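Local coordinates for aminopeptidase C (Lactobacillus rhamnosus, PDB 4K7C), which probably acts as a cysteine aminopeptidase, removing residues from the N-terminal end of peptides with a papain-like catalytic machinery, at residues S67-M72 against Y98-D103; K157-E162 against N221-F226; T163-K168 against A216-N221; G174-K179 against A209-I214. All coordinates share one frame; numbering follows the deposited sequence.

Contact 1 of 4, residues S67-M72 against Y98-D103; sequences SGRCWM and YTFFWD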
loop_
_atom_site.group_PDB
_atom_site.type_symbol
_atom_site.label_atom_id
_atom_site.label_comp_id
_atom_site.label_asym_id
_atom_site.label_seq_id
_atom_site.Cartn_x
_atom_site.Cartn_y
_atom_site.Cartn_z
ATOM N N SER A 67 22.350 1.625 8.167
ATOM C CA SER A 67 23.584 1.952 8.800
ATOM C C SER A 67 24.705 1.208 8.049
ATOM O O SER A 67 24.440 0.296 7.241
ATOM C CB SER A 67 23.579 1.487 10.285
ATOM O OG SER A 67 23.691 0.092 10.363
ATOM N N GLY A 68 25.935 1.679 8.239
ATOM C CA GLY A 68 27.128 1.037 7.589
ATOM C C GLY A 68 27.889 0.114 8.544
ATOM O O GLY A 68 29.135 0.133 8.576
ATOM N N ARG A 69 27.170 -0.782 9.226
ATOM C CA ARG A 69 27.725 -1.557 10.298
ATOM C C ARG A 69 28.029 -2.984 9.819
ATOM O O ARG A 69 28.184 -3.864 10.642
ATOM C CB ARG A 69 26.775 -1.616 11.522
ATOM C CG ARG A 69 26.606 -0.319 12.191
ATOM C CD ARG A 69 25.651 -0.363 13.373
ATOM N NE ARG A 69 24.298 -0.752 12.949
ATOM C CZ ARG A 69 23.334 -1.134 13.746
ATOM N NH1 ARG A 69 23.509 -1.303 15.068
ATOM N NH2 ARG A 69 22.157 -1.428 13.215
ATOM N N CYS A 70 28.182 -3.189 8.499
ATOM C CA CYS A 70 28.325 -4.569 7.986
ATOM C C CYS A 70 29.454 -5.321 8.714
ATOM O O CYS A 70 29.221 -6.398 9.221
ATOM C CB CYS A 70 28.552 -4.544 6.486
ATOM S SG CYS A 70 30.090 -3.732 6.161
ATOM N N TRP A 71 30.602 -4.661 8.896
ATOM C CA TRP A 71 31.799 -5.273 9.518
ATOM C C TRP A 71 31.503 -5.833 10.911
ATOM O O TRP A 71 31.925 -6.912 11.233
ATOM C CB TRP A 71 32.934 -4.275 9.574
ATOM C CG TRP A 71 32.689 -3.020 10.422
ATOM C CD1 TRP A 71 31.727 -2.044 10.243
ATOM C CD2 TRP A 71 33.463 -2.602 11.552
ATOM N NE1 TRP A 71 31.840 -1.088 11.198
ATOM C CE2 TRP A 71 32.930 -1.371 11.985
ATOM C CE3 TRP A 71 34.545 -3.142 12.226
ATOM C CZ2 TRP A 71 33.466 -0.673 13.055
ATOM C CZ3 TRP A 71 35.098 -2.420 13.286
ATOM C CH2 TRP A 71 34.569 -1.226 13.678
HETATM N N MSE A 72 30.695 -5.097 11.675
HETATM C CA MSE A 72 30.261 -5.515 13.015
HETATM C C MSE A 72 29.268 -6.657 12.989
HETATM O O MSE A 72 29.387 -7.625 13.696
HETATM C CB MSE A 72 29.582 -4.377 13.782
HETATM C CG MSE A 72 30.318 -3.116 13.862
HETATM SE SE MSE A 72 29.166 -1.874 14.867
HETATM C CE MSE A 72 30.587 -0.592 14.630
ATOM N N TYR A 98 25.807 -2.232 20.791
ATOM C CA TYR A 98 26.881 -2.233 21.801
ATOM C C TYR A 98 28.217 -1.894 21.151
ATOM O O TYR A 98 28.883 -0.960 21.594
ATOM C CB TYR A 98 26.904 -3.553 22.619
ATOM C CG TYR A 98 27.843 -3.506 23.813
ATOM C CD1 TYR A 98 27.501 -2.885 25.020
ATOM C CD2 TYR A 98 29.101 -4.044 23.698
ATOM C CE1 TYR A 98 28.397 -2.858 26.096
ATOM C CE2 TYR A 98 30.021 -3.957 24.755
ATOM C CZ TYR A 98 29.629 -3.422 25.943
ATOM O OH TYR A 98 30.551 -3.398 27.037
ATOM N N THR A 99 28.563 -2.605 20.063
ATOM C CA THR A 99 29.815 -2.351 19.367
ATOM C C THR A 99 29.770 -1.025 18.686
ATOM O O THR A 99 30.778 -0.325 18.615
ATOM C CB THR A 99 30.155 -3.459 18.335
ATOM O OG1 THR A 99 28.940 -3.838 17.628
ATOM C CG2 THR A 99 30.702 -4.664 19.011
ATOM N N PHE A 100 28.560 -0.566 18.297
ATOM C CA PHE A 100 28.425 0.692 17.556
ATOM C C PHE A 100 28.718 1.856 18.499
ATOM O O PHE A 100 29.410 2.874 18.165
ATOM C CB PHE A 100 27.010 0.827 17.012
ATOM C CG PHE A 100 26.825 1.875 15.911
ATOM C CD1 PHE A 100 27.696 2.003 14.842
ATOM C CD2 PHE A 100 25.671 2.669 15.899
ATOM C CE1 PHE A 100 27.455 2.880 13.831
ATOM C CE2 PHE A 100 25.401 3.573 14.868
ATOM C CZ PHE A 100 26.296 3.670 13.821
ATOM N N PHE A 101 28.185 1.756 19.693
ATOM C CA PHE A 101 28.450 2.792 20.695
ATOM C C PHE A 101 29.977 3.038 20.931
ATOM O O PHE A 101 30.447 4.142 20.817
ATOM C CB PHE A 101 27.677 2.458 22.020
ATOM C CG PHE A 101 27.840 3.542 23.110
ATOM C CD1 PHE A 101 26.850 4.449 23.422
ATOM C CD2 PHE A 101 29.046 3.643 23.783
ATOM C CE1 PHE A 101 27.053 5.398 24.424
ATOM C CE2 PHE A 101 29.257 4.605 24.744
ATOM C CZ PHE A 101 28.289 5.517 25.026
ATOM N N TRP A 102 30.697 1.964 21.297
ATOM C CA TRP A 102 32.098 2.011 21.667
ATOM C C TRP A 102 32.967 2.343 20.462
ATOM O O TRP A 102 33.904 3.128 20.572
ATOM C CB TRP A 102 32.497 0.719 22.299
ATOM C CG TRP A 102 31.847 0.527 23.636
ATOM C CD1 TRP A 102 31.056 -0.510 24.040
ATOM C CD2 TRP A 102 31.951 1.408 24.759
ATOM N NE1 TRP A 102 30.674 -0.324 25.351
ATOM C CE2 TRP A 102 31.209 0.841 25.807
ATOM C CE3 TRP A 102 32.602 2.607 24.983
ATOM C CZ2 TRP A 102 31.103 1.454 27.114
ATOM C CZ3 TRP A 102 32.480 3.240 26.241
ATOM C CH2 TRP A 102 31.729 2.675 27.281
ATOM N N ASP A 103 32.557 1.886 19.287
ATOM C CA ASP A 103 33.244 2.239 18.078
ATOM C C ASP A 103 33.226 3.764 17.828
ATOM O O ASP A 103 34.273 4.466 17.618
ATOM C CB ASP A 103 32.680 1.486 16.870
ATOM C CG ASP A 103 33.455 1.777 15.611
ATOM O OD1 ASP A 103 34.687 1.531 15.620
ATOM O OD2 ASP A 103 32.808 2.257 14.580
#
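The selenomethionine Met72 leaves CB with CG anti to the carbonyl carbon and is extended from there to CE, a slim chain suited to bridging helices 70-87 and 96-117. Its CB passes 3.9 Å from Thr99 OG1, a hydroxyl held by Gln96 O. CG lies over the rim of the Trp71 ring. SE comes 3.4 Å from Thr99 OG1 and stands oblique to the Phe100 ring in a Met-aromatic contact, and CE ends at that ring's edge, 3.6 Å from Asp103 OD2. Asp103 meets Trp71 tip to tip, OD2 3.4 Å from CZ2 with the planes 69° apart, while Lys107 and Asn284 bind its oxygens. Arg69, the N-cap residue, crosses Phe100 at about a right angle, its CD 3.6 Å from the ring centroid in a CH-pi contact. A bend at chi3 (-62°) takes NE to Ser67 OG, 2.8 Å away in the guanidinium plane, and NH2 pairs with Glu162. An alanine here would probably uncover the Phe100 face and cost Ser67 and Glu162 a partner. Cys70 followed by Trp71 at the start of a buried helix, with Cys70 touching His364, is characteristic of papain-like cysteine peptidases, where the equivalent cysteine is the nucleophile, as Cys70 probably is.

Contact 2 of 4, residues K157-E162 against N221-F226; sequences KSVMPE and NPPTKF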
loop_
_atom_site.group_PDB
_atom_site.type_symbol
_atom_site.label_atom_id
_atom_site.label_comp_id
_atom_site.label_asym_id
_atom_site.label_seq_id
_atom_site.Cartn_x
_atom_site.Cartn_y
_atom_site.Cartn_z
ATOM N N LYS A 157 21.810 -9.109 22.212
ATOM C CA LYS A 157 20.995 -8.090 21.606
ATOM C C LYS A 157 19.878 -7.572 22.512
ATOM O O LYS A 157 19.665 -6.377 22.612
ATOM C CB LYS A 157 20.465 -8.593 20.225
ATOM C CG LYS A 157 19.885 -7.410 19.391
ATOM C CD LYS A 157 19.119 -7.929 18.204
ATOM C CE LYS A 157 18.585 -6.838 17.361
ATOM N NZ LYS A 157 19.789 -6.038 16.948
ATOM N N SER A 158 19.178 -8.451 23.200
ATOM C CA SER A 158 18.120 -8.054 24.124
ATOM C C SER A 158 18.573 -7.135 25.215
ATOM O O SER A 158 17.777 -6.440 25.754
ATOM C CB SER A 158 17.455 -9.280 24.780
ATOM O OG SER A 158 18.387 -9.983 25.583
ATOM N N VAL A 159 19.884 -7.122 25.502
ATOM C CA VAL A 159 20.428 -6.358 26.616
ATOM C C VAL A 159 20.848 -4.939 26.239
ATOM O O VAL A 159 20.858 -4.032 27.116
ATOM C CB VAL A 159 21.610 -7.162 27.236
ATOM C CG1 VAL A 159 22.349 -6.351 28.285
ATOM C CG2 VAL A 159 21.091 -8.434 27.897
HETATM N N MSE A 160 21.150 -4.717 24.972
HETATM C CA MSE A 160 21.362 -3.388 24.414
HETATM C C MSE A 160 20.692 -3.342 23.013
HETATM O O MSE A 160 21.359 -3.558 21.984
HETATM C CB MSE A 160 22.783 -2.909 24.261
HETATM C CG MSE A 160 22.678 -1.437 24.117
HETATM SE SE MSE A 160 24.479 -0.600 24.068
HETATM C CE MSE A 160 24.006 1.282 24.119
ATOM N N PRO A 161 19.378 -3.167 23.017
ATOM C CA PRO A 161 18.607 -3.153 21.783
ATOM C C PRO A 161 18.937 -1.980 20.864
ATOM O O PRO A 161 19.556 -0.928 21.273
ATOM C CB PRO A 161 17.147 -3.024 22.265
ATOM C CG PRO A 161 17.121 -3.241 23.711
ATOM C CD PRO A 161 18.530 -2.955 24.195
ATOM N N GLU A 162 18.501 -2.114 19.630
ATOM C CA GLU A 162 18.544 -1.008 18.701
ATOM C C GLU A 162 17.727 0.221 19.170
ATOM O O GLU A 162 16.697 0.138 19.862
ATOM C CB GLU A 162 18.056 -1.451 17.264
ATOM C CG GLU A 162 18.912 -2.571 16.703
ATOM C CD GLU A 162 20.231 -2.020 16.206
ATOM O OE1 GLU A 162 20.167 -1.068 15.385
ATOM O OE2 GLU A 162 21.296 -2.550 16.638
ATOM N N ASN A 221 22.591 3.877 27.125
ATOM C CA ASN A 221 23.689 3.667 28.044
ATOM C C ASN A 221 24.236 2.269 27.869
ATOM O O ASN A 221 23.507 1.255 27.962
ATOM C CB ASN A 221 23.208 3.753 29.460
ATOM C CG ASN A 221 22.627 5.087 29.840
ATOM O OD1 ASN A 221 23.125 6.183 29.483
ATOM N ND2 ASN A 221 21.478 4.998 30.451
ATOM N N PRO A 222 25.527 2.165 27.670
ATOM C CA PRO A 222 26.087 0.801 27.620
ATOM C C PRO A 222 25.971 0.082 28.918
ATOM O O PRO A 222 26.279 0.657 30.002
ATOM C CB PRO A 222 27.551 1.042 27.298
ATOM C CG PRO A 222 27.636 2.417 26.833
ATOM C CD PRO A 222 26.572 3.201 27.557
ATOM N N PRO A 223 25.506 -1.141 28.875
ATOM C CA PRO A 223 25.361 -1.892 30.094
ATOM C C PRO A 223 26.729 -2.267 30.751
ATOM O O PRO A 223 27.710 -2.409 30.085
ATOM C CB PRO A 223 24.668 -3.167 29.639
ATOM C CG PRO A 223 24.849 -3.209 28.166
ATOM C CD PRO A 223 24.951 -1.827 27.702
ATOM N N THR A 224 26.739 -2.394 32.069
ATOM C CA THR A 224 27.895 -2.846 32.797
ATOM C C THR A 224 27.674 -4.195 33.563
ATOM O O THR A 224 28.614 -4.932 33.852
ATOM C CB THR A 224 28.312 -1.772 33.841
ATOM O OG1 THR A 224 27.175 -1.409 34.645
ATOM C CG2 THR A 224 28.884 -0.511 33.134
ATOM N N LYS A 225 26.456 -4.510 33.883
ATOM C CA LYS A 225 26.117 -5.703 34.646
ATOM C C LYS A 225 24.704 -6.150 34.280
ATOM O O LYS A 225 23.766 -5.317 34.285
ATOM C CB LYS A 225 26.163 -5.339 36.117
ATOM C CG LYS A 225 25.761 -6.471 37.029
ATOM C CD LYS A 225 26.122 -6.164 38.465
ATOM C CE LYS A 225 24.870 -6.030 39.303
ATOM N NZ LYS A 225 25.302 -5.911 40.715
ATOM N N PHE A 226 24.502 -7.428 33.962
ATOM C CA PHE A 226 23.120 -7.861 33.639
ATOM C C PHE A 226 22.939 -9.344 33.925
ATOM O O PHE A 226 23.923 -10.127 33.982
ATOM C CB PHE A 226 22.858 -7.609 32.148
ATOM C CG PHE A 226 23.883 -8.279 31.231
ATOM C CD1 PHE A 226 25.100 -7.681 30.976
ATOM C CD2 PHE A 226 23.633 -9.458 30.693
ATOM C CE1 PHE A 226 26.059 -8.301 30.166
ATOM C CE2 PHE A 226 24.533 -10.096 29.854
ATOM C CZ PHE A 226 25.778 -9.515 29.583
HETATM O O HOH W 1 21.357 -1.046 27.458
#
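Three donors grip Glu162 OE1: Arg69 NH2 through a salt bridge, and the hydroxyls of Ser166 and Ser167 through hydrogen bonds. A carboxylate suits this place because it can collect several donors in the middle of a loop. The contact itself joins two loops on the helical side of the papain-like fold, one following helix 142-152, the other leading from helix 197-219 into the two-stranded antiparallel sheet that starts at Phe226. Between the backbones sits one water, which donates to Val159 O at 3.0 Å and to Asn221 O at 3.2 Å, so that one carbonyl from each loop is bridged. The rest of the meeting is apolar. Val159 turns CG1 anti to its backbone N (chi1 172°), and this methyl rests over one face of the Phe226 ring, offset toward the rim, 4.1 Å from the centroid in a CH-pi contact. The same methyl lies 4.0 Å from Pro223 CG, so a compact branched residue fills the angle between ring and proline. Proline suits Pro222 and Pro223, whose rigid rings without N-H present a compact hydrocarbon surface; Pro222 is covered by Phe101, Trp102 and Tyr212. At the other end Asn221 OD1 accepts from Gln27 of the second subunit. The selenomethionine Met160 reaches out with its chain extended and crosses the Pro223 ring at about a right angle, SE 3.9 Å from CD, and its CE stops 3.9 Å from Asn221 O.

Contact 3 of 4, residues T163-K168 against A216-N221; sequences TYSSSK and AYTLGN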
loop_
_atom_site.group_PDB
_atom_site.type_symbol
_atom_site.label_atom_id
_atom_site.label_comp_id
_atom_site.label_asym_id
_atom_site.label_seq_id
_atom_site.Cartn_x
_atom_site.Cartn_y
_atom_site.Cartn_z
ATOM N N THR A 163 18.175 1.356 18.696
ATOM C CA THR A 163 17.476 2.623 18.797
ATOM C C THR A 163 17.220 3.186 17.368
ATOM O O THR A 163 17.533 2.554 16.373
ATOM C CB THR A 163 18.287 3.635 19.566
ATOM O OG1 THR A 163 19.425 3.973 18.787
ATOM C CG2 THR A 163 18.717 3.100 21.023
ATOM N N TYR A 164 16.562 4.319 17.314
ATOM C CA TYR A 164 16.353 5.054 16.046
ATOM C C TYR A 164 17.648 5.211 15.324
ATOM O O TYR A 164 17.718 4.874 14.182
ATOM C CB TYR A 164 15.611 6.391 16.257
ATOM C CG TYR A 164 15.320 7.122 14.988
ATOM C CD1 TYR A 164 14.049 7.153 14.436
ATOM C CD2 TYR A 164 16.334 7.817 14.338
ATOM C CE1 TYR A 164 13.842 7.788 13.195
ATOM C CE2 TYR A 164 16.095 8.505 13.180
ATOM C CZ TYR A 164 14.835 8.504 12.647
ATOM O OH TYR A 164 14.600 9.197 11.486
ATOM N N SER A 165 18.683 5.746 15.979
ATOM C CA SER A 165 19.895 6.157 15.313
ATOM C C SER A 165 20.756 4.943 14.958
ATOM O O SER A 165 21.493 4.987 14.029
ATOM C CB SER A 165 20.687 7.113 16.162
ATOM O OG SER A 165 20.041 8.311 16.332
ATOM N N SER A 166 20.680 3.890 15.755
ATOM C CA SER A 166 21.557 2.745 15.475
ATOM C C SER A 166 21.143 2.077 14.185
ATOM O O SER A 166 21.990 1.551 13.478
ATOM C CB SER A 166 21.575 1.690 16.605
ATOM O OG SER A 166 20.323 1.103 16.918
ATOM N N SER A 167 19.848 2.096 13.891
ATOM C CA SER A 167 19.285 1.492 12.709
ATOM C C SER A 167 19.043 2.540 11.548
ATOM O O SER A 167 18.629 2.178 10.423
ATOM C CB SER A 167 18.034 0.679 13.106
ATOM O OG SER A 167 18.365 -0.677 13.500
ATOM N N LYS A 168 19.384 3.815 11.780
ATOM C CA LYS A 168 19.298 4.895 10.804
ATOM C C LYS A 168 20.261 5.981 11.248
ATOM O O LYS A 168 19.858 6.922 11.943
ATOM C CB LYS A 168 17.877 5.410 10.718
ATOM C CG LYS A 168 17.511 6.389 9.634
ATOM C CD LYS A 168 15.975 6.355 9.473
ATOM C CE LYS A 168 15.463 7.543 8.679
ATOM N NZ LYS A 168 16.476 8.126 7.755
ATOM N N ALA A 216 25.088 8.573 24.173
ATOM C CA ALA A 216 24.177 8.017 25.173
ATOM C C ALA A 216 22.760 8.402 24.787
ATOM O O ALA A 216 21.806 7.564 24.804
ATOM C CB ALA A 216 24.568 8.551 26.531
ATOM N N TYR A 217 22.593 9.642 24.359
ATOM C CA TYR A 217 21.232 10.068 23.945
ATOM C C TYR A 217 20.744 9.314 22.683
ATOM O O TYR A 217 19.556 8.977 22.575
ATOM C CB TYR A 217 21.179 11.534 23.640
ATOM C CG TYR A 217 21.069 12.451 24.833
ATOM C CD1 TYR A 217 21.330 12.006 26.138
ATOM C CD2 TYR A 217 20.837 13.791 24.653
ATOM C CE1 TYR A 217 21.279 12.871 27.251
ATOM C CE2 TYR A 217 20.753 14.651 25.749
ATOM C CZ TYR A 217 21.009 14.203 27.034
ATOM O OH TYR A 217 20.897 15.102 28.060
ATOM N N THR A 218 21.623 9.140 21.715
ATOM C CA THR A 218 21.262 8.454 20.453
ATOM C C THR A 218 21.120 6.964 20.530
ATOM O O THR A 218 20.288 6.393 19.849
ATOM C CB THR A 218 22.181 8.844 19.288
ATOM O OG1 THR A 218 23.574 8.714 19.599
ATOM C CG2 THR A 218 21.864 10.279 18.888
ATOM N N LEU A 219 21.991 6.340 21.325
ATOM C CA LEU A 219 22.206 4.903 21.293
ATOM C C LEU A 219 21.865 4.172 22.589
ATOM O O LEU A 219 21.646 2.945 22.526
ATOM C CB LEU A 219 23.668 4.646 20.952
ATOM C CG LEU A 219 24.181 5.208 19.606
ATOM C CD1 LEU A 219 25.624 4.805 19.411
ATOM C CD2 LEU A 219 23.317 4.742 18.420
ATOM N N GLY A 220 21.749 4.922 23.680
ATOM C CA GLY A 220 21.499 4.371 25.046
ATOM C C GLY A 220 22.799 4.273 25.878
ATOM O O GLY A 220 23.919 4.540 25.446
ATOM N N ASN A 221 22.591 3.877 27.125
ATOM C CA ASN A 221 23.689 3.667 28.044
ATOM C C ASN A 221 24.236 2.269 27.869
ATOM O O ASN A 221 23.507 1.255 27.962
ATOM C CB ASN A 221 23.208 3.753 29.460
ATOM C CG ASN A 221 22.627 5.087 29.840
ATOM O OD1 ASN A 221 23.125 6.183 29.483
ATOM N ND2 ASN A 221 21.478 4.998 30.451
HETATM O O HOH W 2 18.384 7.516 18.371
#
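This is a mainly polar contact, with one leucine packed alongside, between a loop and a helix end: residues 163-168, which precede helix 170-192, meet the last turn of helix 197-219 on the helical side of the papain-like fold. The loop is folded by an ST motif, in which Thr163 OG1 accepts from Ser166 N at 3.3 Å. In return Thr163 N donates to Ser166 OG, an oxygen that is also bonded to Glu162. With its OG1 between the backbone N and the carbonyl carbon (chi1 68°), Thr163 can serve both partners, accepting from its own loop while donating to Thr218 O at 2.8 Å, in the carbonyl plane. Its methyl CG2 meanwhile lies 3.3 Å from Leu219 O, a carbonyl bonded by Asn97. An alanine here would lack both branches and would probably lose the direct bond to the helix end along with the acceptor for Ser166 N. Gly220 leaves the helix with positive phi (99°), where a side chain would be jammed against the preceding carbonyl; its N still closes the final turn on Ala216 O. Leu219 sends CD2 across to Ser166, 3.8 Å from its N and against CB, adding an apolar contact beside the polar bonds. Thr218 O has a second grip from a water that donates to it at 2.7 Å and accepts from Ser165 OG, also at 2.7 Å.

Contact 4 of 4, residues G174-K179 against A209-I214; sequences GLLNLK and AEDYRI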
loop_
_atom_site.group_PDB
_atom_site.type_symbol
_atom_site.label_atom_id
_atom_site.label_comp_id
_atom_site.label_asym_id
_atom_site.label_seq_id
_atom_site.Cartn_x
_atom_site.Cartn_y
_atom_site.Cartn_z
ATOM N N GLY A 174 26.034 12.872 10.873
ATOM C CA GLY A 174 26.086 14.308 10.515
ATOM C C GLY A 174 26.447 15.191 11.693
ATOM O O GLY A 174 27.305 16.076 11.627
ATOM N N LEU A 175 25.802 14.962 12.835
ATOM C CA LEU A 175 26.017 15.814 14.028
ATOM C C LEU A 175 27.348 15.493 14.680
ATOM O O LEU A 175 28.076 16.419 15.031
ATOM C CB LEU A 175 24.890 15.606 15.083
ATOM C CG LEU A 175 24.993 16.454 16.356
ATOM C CD1 LEU A 175 24.937 17.932 15.993
ATOM C CD2 LEU A 175 23.882 16.006 17.347
ATOM N N LEU A 176 27.746 14.227 14.654
ATOM C CA LEU A 176 29.001 13.898 15.328
ATOM C C LEU A 176 30.182 14.462 14.482
ATOM O O LEU A 176 31.156 14.988 15.027
ATOM C CB LEU A 176 29.123 12.407 15.597
ATOM C CG LEU A 176 30.414 11.936 16.292
ATOM C CD1 LEU A 176 30.524 12.650 17.623
ATOM C CD2 LEU A 176 30.293 10.446 16.430
ATOM N N ASN A 177 30.056 14.355 13.172
ATOM C CA ASN A 177 31.104 14.879 12.283
ATOM C C ASN A 177 31.231 16.374 12.455
ATOM O O ASN A 177 32.340 16.915 12.477
ATOM C CB ASN A 177 30.817 14.445 10.834
ATOM C CG ASN A 177 31.180 13.043 10.581
ATOM O OD1 ASN A 177 31.855 12.361 11.390
ATOM N ND2 ASN A 177 30.739 12.539 9.460
ATOM N N LEU A 178 30.096 17.047 12.639
ATOM C CA LEU A 178 30.108 18.501 12.808
ATOM C C LEU A 178 30.844 18.839 14.093
ATOM O O LEU A 178 31.786 19.663 14.149
ATOM C CB LEU A 178 28.714 19.006 12.844
ATOM C CG LEU A 178 28.454 20.390 13.441
ATOM C CD1 LEU A 178 29.288 21.477 12.780
ATOM C CD2 LEU A 178 26.982 20.772 13.443
ATOM N N LYS A 179 30.475 18.091 15.133
ATOM C CA LYS A 179 31.099 18.263 16.476
ATOM C C LYS A 179 32.645 18.048 16.391
ATOM O O LYS A 179 33.449 18.872 16.910
ATOM C CB LYS A 179 30.461 17.290 17.490
ATOM C CG LYS A 179 31.079 17.320 18.884
ATOM C CD LYS A 179 31.026 18.664 19.557
ATOM C CE LYS A 179 31.190 18.594 21.073
ATOM N NZ LYS A 179 32.353 17.855 21.456
ATOM N N ALA A 209 33.427 14.284 26.872
ATOM C CA ALA A 209 32.243 14.233 27.744
ATOM C C ALA A 209 30.998 14.560 26.920
ATOM O O ALA A 209 30.004 13.947 27.056
ATOM C CB ALA A 209 32.294 15.180 28.931
ATOM N N GLU A 210 31.104 15.569 26.092
ATOM C CA GLU A 210 30.023 15.946 25.171
ATOM C C GLU A 210 29.752 14.853 24.166
ATOM O O GLU A 210 28.588 14.563 23.945
ATOM C CB GLU A 210 30.424 17.237 24.457
ATOM C CG GLU A 210 30.540 18.426 25.396
ATOM C CD GLU A 210 31.384 19.587 24.885
ATOM O OE1 GLU A 210 32.185 19.359 23.933
ATOM O OE2 GLU A 210 31.174 20.698 25.391
ATOM N N ASP A 211 30.767 14.299 23.517
ATOM C CA ASP A 211 30.567 13.193 22.610
ATOM C C ASP A 211 29.880 11.985 23.275
ATOM O O ASP A 211 29.017 11.333 22.657
ATOM C CB ASP A 211 31.893 12.758 21.964
ATOM C CG ASP A 211 32.622 13.910 21.271
ATOM O OD1 ASP A 211 31.925 14.930 21.019
ATOM O OD2 ASP A 211 33.901 13.774 21.031
ATOM N N TYR A 212 30.299 11.673 24.507
ATOM C CA TYR A 212 29.692 10.621 25.274
ATOM C C TYR A 212 28.173 10.836 25.391
ATOM O O TYR A 212 27.365 9.897 25.174
ATOM C CB TYR A 212 30.405 10.433 26.664
ATOM C CG TYR A 212 29.878 9.231 27.419
ATOM C CD1 TYR A 212 30.405 7.995 27.227
ATOM C CD2 TYR A 212 28.744 9.316 28.217
ATOM C CE1 TYR A 212 29.892 6.873 27.821
ATOM C CE2 TYR A 212 28.234 8.174 28.855
ATOM C CZ TYR A 212 28.830 6.972 28.640
ATOM O OH TYR A 212 28.310 5.857 29.237
ATOM N N ARG A 213 27.774 12.036 25.729
ATOM C CA ARG A 213 26.385 12.402 25.871
ATOM C C ARG A 213 25.567 12.312 24.552
ATOM O O ARG A 213 24.444 11.837 24.560
ATOM C CB ARG A 213 26.292 13.747 26.513
ATOM C CG ARG A 213 24.872 14.261 26.555
ATOM C CD ARG A 213 24.730 15.419 27.488
ATOM N NE ARG A 213 25.379 16.636 27.092
ATOM C CZ ARG A 213 26.511 17.076 27.693
ATOM N NH1 ARG A 213 27.023 18.257 27.380
ATOM N NH2 ARG A 213 27.165 16.290 28.592
ATOM N N ILE A 214 26.163 12.732 23.443
ATOM C CA ILE A 214 25.530 12.562 22.101
ATOM C C ILE A 214 25.267 11.103 21.782
ATOM O O ILE A 214 24.196 10.722 21.351
ATOM C CB ILE A 214 26.444 13.203 20.994
ATOM C CG1 ILE A 214 26.479 14.712 21.190
ATOM C CG2 ILE A 214 25.996 12.740 19.608
ATOM C CD1 ILE A 214 27.569 15.425 20.397
#
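Helices 170-192 and 197-219 form an antiparallel helical hairpin, their segments here 176° apart in direction, with axes 11.2 Å from each other at the closest. So wide a spacing leaves room for long side chains, and one lysine makes the tight part of the contact. Lys179 starts with CG anti to the backbone N and then bends at chi2 and chi4, which carries the chain across to the other helix and brings NZ to two successive acids. NZ donates to Glu210 OE1 at 2.9 Å and to Asp211 OD1 at 3.0 Å, both salt bridges, meeting each oxygen from above its carboxylate plane. Asp183, one turn further along the lysine's own helix, supplies a third carboxylate, so this buried ammonium is likely to stay charged. Lysine suits the site because its flexible chain spans the gap and its head can serve several acceptors. Asp211 is buried as well, and Tyr112 binds its OD2; Glu210 is partly exposed and marks the more open margin of the network. By contrast, the apolar part is loose. Leu176 comes no nearer than 4.3 Å, CD1 to Asp211 OD1, and is covered instead by Lys104 and Ser108 of helix 96-117, while Leu175 packs on Phe343 of the second subunit. Ile214 brings CD1 to 4.3 Å from Lys179 CG, and that same CG lies closer still, 3.3 Å, to Asp211 OD1.

From the N terminus, contact 1 comes first: it closes a loop between the start of helix 70-87 and helix 96-117 before any other contact opens. The remaining three are concentric, with none crossing another. Contact 2 spans the longest excursion, from the loop after helix 142-152 to the approach of strand 226-231. Contact 3 lies within it, and contact 4, innermost, joins the two arms of the helical hairpin. Contacts 2 and 3 share Asn221, and contacts 3 and 4 both use helix 197-219. Helix 96-117 links the two groups, since Phe101 packs on Pro222, Leu219 and Tyr212. Contacts 2, 3 and 4 touch the second subunit, and contact 1 reaches it through Trp102.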